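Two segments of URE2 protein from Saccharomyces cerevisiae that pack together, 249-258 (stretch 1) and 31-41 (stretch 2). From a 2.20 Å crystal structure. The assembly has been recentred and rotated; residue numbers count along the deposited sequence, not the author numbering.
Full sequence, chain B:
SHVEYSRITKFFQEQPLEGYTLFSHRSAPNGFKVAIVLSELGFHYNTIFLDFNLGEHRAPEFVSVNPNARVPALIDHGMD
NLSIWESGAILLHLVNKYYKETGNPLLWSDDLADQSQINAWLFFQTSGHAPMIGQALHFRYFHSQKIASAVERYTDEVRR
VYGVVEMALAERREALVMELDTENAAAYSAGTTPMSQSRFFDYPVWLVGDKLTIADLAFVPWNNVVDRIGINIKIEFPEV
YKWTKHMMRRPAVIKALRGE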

# COMPACT_ATOMS: atom_id res chain seq x y z
N ARG B 249 -16.96 -0.80 18.94
CA ARG B 249 -17.29 -0.80 20.36
C ARG B 249 -16.07 -0.80 21.27
O ARG B 249 -16.20 -0.67 22.49
CB ARG B 249 -18.16 -2.01 20.71
CG ARG B 249 -19.43 -2.10 19.90
CD ARG B 249 -20.38 -3.15 20.43
NE ARG B 249 -21.57 -3.23 19.58
CZ ARG B 249 -21.74 -4.12 18.61
NH1 ARG B 249 -20.81 -5.03 18.37
NH2 ARG B 249 -22.84 -4.08 17.87
N ARG B 250 -14.88 -0.96 20.68
CA ARG B 250 -13.66 -0.97 21.48
C ARG B 250 -13.29 0.43 21.96
O ARG B 250 -13.30 1.40 21.19
CB ARG B 250 -12.51 -1.58 20.66
CG ARG B 250 -12.79 -3.00 20.17
CD ARG B 250 -11.64 -3.51 19.33
NE ARG B 250 -10.39 -3.52 20.10
CZ ARG B 250 -9.99 -4.53 20.87
NH1 ARG B 250 -10.74 -5.63 20.98
NH2 ARG B 250 -8.84 -4.44 21.52
N PRO B 251 -12.96 0.57 23.25
CA PRO B 251 -12.60 1.88 23.78
C PRO B 251 -11.53 2.63 22.98
O PRO B 251 -11.73 3.79 22.59
CB PRO B 251 -12.14 1.56 25.20
CG PRO B 251 -13.05 0.44 25.57
CD PRO B 251 -13.00 -0.44 24.32
N ALA B 252 -10.40 1.97 22.73
CA ALA B 252 -9.32 2.61 21.99
C ALA B 252 -9.81 3.17 20.65
O ALA B 252 -9.41 4.25 20.25
CB ALA B 252 -8.17 1.63 21.78
N VAL B 253 -10.68 2.43 19.97
CA VAL B 253 -11.21 2.88 18.68
C VAL B 253 -12.15 4.08 18.86
O VAL B 253 -12.06 5.05 18.11
CB VAL B 253 -11.97 1.74 17.97
CG1 VAL B 253 -12.60 2.26 16.68
CG2 VAL B 253 -11.02 0.58 17.65
N ILE B 254 -13.03 4.00 19.84
CA ILE B 254 -13.96 5.10 20.10
C ILE B 254 -13.16 6.35 20.42
O ILE B 254 -13.44 7.42 19.90
CB ILE B 254 -14.90 4.79 21.30
CG1 ILE B 254 -15.84 3.63 20.96
CG2 ILE B 254 -15.72 6.05 21.66
CD1 ILE B 254 -16.73 3.22 22.13
N LYS B 255 -12.15 6.20 21.28
CA LYS B 255 -11.33 7.34 21.66
C LYS B 255 -10.66 7.99 20.45
O LYS B 255 -10.65 9.22 20.33
CB LYS B 255 -10.25 6.92 22.65
CG LYS B 255 -9.35 8.06 23.09
CD LYS B 255 -8.18 7.56 23.93
CE LYS B 255 -7.22 8.70 24.24
NZ LYS B 255 -5.96 8.22 24.86
N ALA B 256 -10.09 7.17 19.57
CA ALA B 256 -9.42 7.70 18.38
C ALA B 256 -10.36 8.46 17.44
O ALA B 256 -10.02 9.53 16.95
CB ALA B 256 -8.74 6.56 17.62
N LEU B 257 -11.54 7.90 17.19
CA LEU B 257 -12.51 8.54 16.30
C LEU B 257 -13.11 9.81 16.91
O LEU B 257 -13.55 10.69 16.18
CB LEU B 257 -13.62 7.56 15.92
CG LEU B 257 -13.16 6.35 15.10
CD1 LEU B 257 -14.34 5.45 14.78
CD2 LEU B 257 -12.50 6.83 13.81
N ARG B 258 -13.12 9.90 18.23
CA ARG B 258 -13.65 11.08 18.90
C ARG B 258 -12.65 12.23 18.84
O ARG B 258 -13.03 13.40 18.91
CB ARG B 258 -13.97 10.79 20.37
CG ARG B 258 -15.32 10.12 20.62
CD ARG B 258 -15.52 9.84 22.12
NE ARG B 258 -16.81 9.23 22.40
CZ ARG B 258 -17.14 8.67 23.56
NH1 ARG B 258 -18.35 8.14 23.72
NH2 ARG B 258 -16.26 8.63 24.55
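Stretch 2 31-41: GFKVAIVLSEL

Stretch 2 is helical from Gly-31 to Glu-40, the continuation of a helix that begins earlier in the chain, and Leu-41 lies beyond its helical part. It packs on the helix formed by residues 251-258 of stretch 1, running in a broadly opposite direction: the N-to-C axes make an angle of 136° and approach to 8.1 Å. As stretch 1 is followed forward, its partners on stretch 2 are therefore met in broadly descending order, from Glu-40 to Phe-32.

Arg-249 stands out of reach. Arg-250, at the N-cap position, directs its CA-to-CB bond toward stretch 2 and forms a salt bridge with Glu-40. Two nearly linear hydrogen bonds make it up, from Arg-250 NE to Glu-40 OE1 at 2.7 Å and from Arg-250 NH2 to Glu-40 OE2 at 3.3 Å, so the carboxylate lies along the edge of the guanidinium. Both side chains are long enough to meet although the CA-to-CB bond of Glu-40 points sideways. Pro-251 makes no contact; lacking an amide hydrogen, proline is well suited to the first turn of a helix, where that hydrogen is not needed.

Ala-252 lets the backbones come close, with its CA 4.9 Å from the CA of Glu-40. Its methyl CB lies 3.3 Å from Glu-40 CD, while its carbonyl O accepts a hydrogen bond of 2.8 Å from Ser-39 OG. That same oxygen also accepts the helical bond from Ala-256 N, at 3.1 Å; a small hydroxyl can thus join a backbone that is already paired. Val-253, buried and set sideways, offers CG2 to Ile-36 CG2 at 4.0 Å and to Glu-40 OE1 at 3.7 Å.

Ile-254 points away. The extended, all-t side chain of Lys-255 touches only marginally, with CD 4.1 Å from Ser-39 OG, and its aliphatic portion serves at this edge of the contact.

Ala-256, one helical turn after Ala-252, repeats the close approach: its CA is 5.1 Å from the CA of Ile-36. Its CB lies 3.6 Å from both Ala-35 O and Ile-36 CA, a fit against backbone that suits a side chain of a single methyl. Leu-257 starts sideways, but its end comes nearer, bringing CD2 to 3.5 Å from Phe-32 CD2 and 4.2 Å from Ile-36 CD1. This branched side chain spans the wider separation here, where the CA atoms of Leu-257 and Phe-32 are 6.3 Å apart. Arg-258 points away and is exposed, as befits its charge.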

# COMPACT_ATOMS: atom_id res chain seq x y z
N GLY B 31 -6.25 9.16 8.19
CA GLY B 31 -5.71 9.76 9.40
C GLY B 31 -6.23 9.01 10.60
O GLY B 31 -5.47 8.64 11.49
N PHE B 32 -7.54 8.78 10.63
CA PHE B 32 -8.15 8.05 11.74
C PHE B 32 -7.67 6.61 11.79
O PHE B 32 -7.69 5.99 12.86
CB PHE B 32 -9.68 8.10 11.64
CG PHE B 32 -10.25 9.47 11.87
CD1 PHE B 32 -10.24 10.43 10.85
CD2 PHE B 32 -10.75 9.83 13.12
CE1 PHE B 32 -10.73 11.72 11.08
CE2 PHE B 32 -11.24 11.12 13.36
CZ PHE B 32 -11.22 12.07 12.34
N LYS B 33 -7.24 6.07 10.66
CA LYS B 33 -6.74 4.70 10.62
C LYS B 33 -5.47 4.61 11.48
O LYS B 33 -5.26 3.63 12.19
CB LYS B 33 -6.39 4.27 9.19
CG LYS B 33 -5.90 2.82 9.10
CD LYS B 33 -5.12 2.55 7.83
CE LYS B 33 -5.93 2.86 6.59
NZ LYS B 33 -5.11 2.65 5.35
N VAL B 34 -4.64 5.65 11.41
CA VAL B 34 -3.41 5.67 12.19
C VAL B 34 -3.74 6.00 13.65
O VAL B 34 -3.17 5.41 14.56
CB VAL B 34 -2.40 6.71 11.64
CG1 VAL B 34 -1.21 6.83 12.57
CG2 VAL B 34 -1.90 6.28 10.24
N ALA B 35 -4.66 6.93 13.86
CA ALA B 35 -5.06 7.31 15.21
C ALA B 35 -5.56 6.08 15.95
O ALA B 35 -5.22 5.86 17.11
CB ALA B 35 -6.15 8.38 15.16
N ILE B 36 -6.35 5.26 15.27
CA ILE B 36 -6.88 4.04 15.87
C ILE B 36 -5.78 3.09 16.34
O ILE B 36 -5.81 2.62 17.48
CB ILE B 36 -7.79 3.30 14.87
CG1 ILE B 36 -9.13 4.05 14.75
CG2 ILE B 36 -8.01 1.86 15.32
CD1 ILE B 36 -10.06 3.46 13.73
N VAL B 37 -4.80 2.81 15.49
CA VAL B 37 -3.73 1.90 15.88
C VAL B 37 -2.85 2.52 16.96
O VAL B 37 -2.38 1.83 17.86
CB VAL B 37 -2.86 1.51 14.66
CG1 VAL B 37 -1.67 0.65 15.11
CG2 VAL B 37 -3.72 0.75 13.67
N LEU B 38 -2.63 3.82 16.85
CA LEU B 38 -1.84 4.56 17.82
C LEU B 38 -2.55 4.41 19.19
O LEU B 38 -1.92 4.15 20.22
CB LEU B 38 -1.81 6.04 17.40
CG LEU B 38 -0.55 6.91 17.34
CD1 LEU B 38 0.69 6.11 16.95
CD2 LEU B 38 -0.81 8.03 16.33
N SER B 39 -3.87 4.56 19.18
CA SER B 39 -4.64 4.45 20.41
C SER B 39 -4.70 3.03 20.95
O SER B 39 -4.52 2.82 22.15
CB SER B 39 -6.05 5.00 20.19
OG SER B 39 -6.88 4.68 21.29
N GLU B 40 -4.95 2.06 20.08
CA GLU B 40 -5.03 0.66 20.51
C GLU B 40 -3.72 0.16 21.13
O GLU B 40 -3.74 -0.65 22.06
CB GLU B 40 -5.40 -0.24 19.32
CG GLU B 40 -6.91 -0.35 19.04
CD GLU B 40 -7.66 -1.18 20.10
OE1 GLU B 40 -8.91 -1.24 20.04
OE2 GLU B 40 -7.01 -1.78 20.99
N LEU B 41 -2.59 0.64 20.63
CA LEU B 41 -1.30 0.21 21.13
C LEU B 41 -0.85 0.99 22.36
O LEU B 41 0.20 0.69 22.93
CB LEU B 41 -0.23 0.32 20.03
CG LEU B 41 -0.47 -0.59 18.83
CD1 LEU B 41 0.53 -0.27 17.74
CD2 LEU B 41 -0.35 -2.05 19.26